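Local coordinates for protein cellulosomal family-48 processive glycoside hydrolase (Bacteroides cellulosolvens, PDB 2Y3N) that probably hydrolyses cellulose as a cellobiosidase, and through its calcium-binding dockerin module docks onto a cohesin to join the cellulosome, at residues Ile15-Ala18 and Asp19-Leu23. Sequence-based numbering, arbitrary orientation.
Sequences INMA and DVMIL. With CA (calcium ion), chain G.
A capping box between N16 and D19 starts helix 17-26 of the dockerin, where the first calcium-binding loop, of EF-hand type, runs into its helix. N16 is the N-cap. Its backbone N donates to D19 OD2 at 3.0 Å, nearly straight at 164°, and meets the anti lone pair of that oxygen. N16 OD1 caps the helix by accepting a weak bond from A18 N. N16 CG sits between the backbone N and the carbonyl carbon (chi1 57°), which brings OD1 back toward the N-H groups at the helix start.

The same carboxylate is a bidentate calcium ligand: D19 OD1 and D19 OD2 each lie 2.5 Å from the calcium ion. D8, N10, D12 and the carbonyl of V14 supply the other protein ligands. A metal-bound water donates to N16 OD1 at 2.7 Å, so N16 is a second-shell residue of the site. The ion and the N16 N-H together fix the rotation of the D19 carboxylate. N16 ND2 turns to the partner protein and bonds to its backbone.

The first turn is closed by V20 N to N16 O at 3.3 Å and M21 N to M17 O at 2.8 Å. V20 also packs on L56 of helix 50-59. M17 and M21 both touch the partner chain, M17 against an aromatic side chain. M21 bends at chi2 and chi3, which brings its CE methyl to 3.7 Å from M17 CG. M17 SD rests 3.8 Å from V20 CB.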
ATOM      1  N   ILE D  15      -2.188  -2.466  13.938  1.00 23.16           N
ATOM      2  CA  ILE D  15      -0.934  -2.949  13.420  1.00 24.40           C
ATOM      3  C   ILE D  15      -0.894  -2.473  11.987  1.00 22.53           C
ATOM      4  O   ILE D  15      -1.620  -2.987  11.160  1.00 22.95           O
ATOM      5  CB  ILE D  15      -0.868  -4.486  13.397  1.00 25.79           C
ATOM      6  CG1 ILE D  15      -1.191  -5.108  14.778  1.00 28.86           C
ATOM      7  CG2 ILE D  15       0.511  -5.015  12.812  1.00 27.88           C
ATOM      8  CD1 ILE D  15      -0.471  -4.503  15.848  1.00 32.53           C
ATOM      9  N   ASN D  16       0.008  -1.543  11.696  1.00 21.92           N
ATOM     10  CA  ASN D  16       0.225  -1.082  10.341  1.00 21.13           C
ATOM     11  C   ASN D  16       1.727  -0.795  10.030  1.00 21.18           C
ATOM     12  O   ASN D  16       2.659  -1.307  10.701  1.00 20.86           O
ATOM     13  CB  ASN D  16      -0.664   0.147  10.048  1.00 19.96           C
ATOM     14  CG  ASN D  16      -0.424   1.323  11.048  1.00 22.25           C
ATOM     15  OD1 ASN D  16       0.685   1.504  11.553  1.00 26.00           O
ATOM     16  ND2 ASN D  16      -1.470   2.125  11.302  1.00 21.37           N
ATOM     17  N   MET D  17       1.956  -0.001   9.004  1.00 19.92           N
ATOM     18  CA  MET D  17       3.326   0.187   8.457  1.00 23.37           C
ATOM     19  C   MET D  17       4.180   1.037   9.401  1.00 23.33           C
ATOM     20  O   MET D  17       5.432   0.930   9.415  1.00 25.08           O
ATOM     21  CB  MET D  17       3.249   0.806   7.038  1.00 22.40           C
ATOM     22  CG  MET D  17       4.609   0.936   6.344  1.00 22.85           C
ATOM     23  SD  MET D  17       5.458  -0.625   6.113  1.00 22.96           S
ATOM     24  CE  MET D  17       4.617  -1.230   4.645  1.00 16.52           C
ATOM     25  N   ALA D  18       3.515   1.874  10.208  1.00 25.36           N
ATOM     26  CA  ALA D  18       4.210   2.690  11.209  1.00 25.82           C
ATOM     27  C   ALA D  18       4.875   1.803  12.226  1.00 27.80           C
ATOM     28  O   ALA D  18       5.957   2.149  12.717  1.00 29.24           O
ATOM     29  CB  ALA D  18       3.269   3.724  11.894  1.00 25.66           C
ATOM     30  N   ASP D  19       4.225   0.695  12.589  1.00 28.25           N
ATOM     31  CA  ASP D  19       4.883  -0.326  13.409  1.00 29.50           C
ATOM     32  C   ASP D  19       6.038  -1.019  12.693  1.00 29.46           C
ATOM     33  O   ASP D  19       7.110  -1.229  13.272  1.00 30.01           O
ATOM     34  CB  ASP D  19       3.895  -1.390  13.856  1.00 30.68           C
ATOM     35  CG  ASP D  19       2.759  -0.802  14.621  1.00 29.25           C
ATOM     36  OD1 ASP D  19       3.005  -0.243  15.698  1.00 31.46           O
ATOM     37  OD2 ASP D  19       1.645  -0.867  14.100  1.00 25.22           O
ATOM     38  N   VAL D  20       5.829  -1.385  11.440  1.00 27.12           N
ATOM     39  CA  VAL D  20       6.925  -2.066  10.698  1.00 27.27           C
ATOM     40  C   VAL D  20       8.154  -1.125  10.559  1.00 27.79           C
ATOM     41  O   VAL D  20       9.282  -1.569  10.550  1.00 29.55           O
ATOM     42  CB  VAL D  20       6.454  -2.507   9.307  1.00 25.43           C
ATOM     43  CG1 VAL D  20       7.537  -3.260   8.613  1.00 24.42           C
ATOM     44  CG2 VAL D  20       5.215  -3.361   9.412  1.00 23.84           C
ATOM     45  N   MET D  21       7.911   0.174  10.447  1.00 28.32           N
ATOM     46  CA  MET D  21       8.967   1.181  10.302  1.00 29.02           C
ATOM     47  C   MET D  21       9.829   1.320  11.589  1.00 31.44           C
ATOM     48  O   MET D  21      10.960   1.797  11.534  1.00 30.86           O
ATOM     49  CB  MET D  21       8.271   2.492  10.028  1.00 29.77           C
ATOM     50  CG  MET D  21       8.982   3.485   9.174  1.00 33.98           C
ATOM     51  SD  MET D  21       9.435   2.992   7.521  1.00 31.47           S
ATOM     52  CE  MET D  21       7.905   2.480   6.802  1.00 40.46           C
ATOM     53  N   ILE D  22       9.267   0.909  12.730  1.00 31.85           N
ATOM     54  CA  ILE D  22       9.959   0.841  13.996  1.00 34.32           C
ATOM     55  C   ILE D  22      10.898  -0.352  14.033  1.00 35.10           C
ATOM     56  O   ILE D  22      11.997  -0.246  14.550  1.00 38.21           O
ATOM     57  CB  ILE D  22       8.964   0.770  15.245  1.00 35.38           C
ATOM     58  CG1 ILE D  22       8.054   2.005  15.348  1.00 35.33           C
ATOM     59  CG2 ILE D  22       9.737   0.544  16.559  1.00 38.39           C
ATOM     60  CD1 ILE D  22       8.789   3.313  15.427  1.00 35.67           C
ATOM     61  N   LEU D  23      10.469  -1.497  13.524  1.00 35.16           N
ATOM     62  CA  LEU D  23      11.390  -2.597  13.248  1.00 36.14           C
ATOM     63  C   LEU D  23      12.491  -2.058  12.305  1.00 35.10           C
ATOM     64  O   LEU D  23      13.679  -2.222  12.557  1.00 35.74           O
ATOM     65  CB  LEU D  23      10.636  -3.716  12.508  1.00 36.44           C
ATOM     66  CG  LEU D  23      10.934  -5.205  12.736  1.00 39.60           C
ATOM     67  CD1 LEU D  23       9.745  -6.059  12.261  1.00 39.99           C
ATOM     68  CD2 LEU D  23      12.228  -5.658  12.048  1.00 41.87           C
TER
HETATM   69 CA    CA G1065       0.615   0.412  15.979  1.00 27.28          CA
HETATM   70  O   HOH W   1       0.695   2.129  14.226  1.00 28.37           O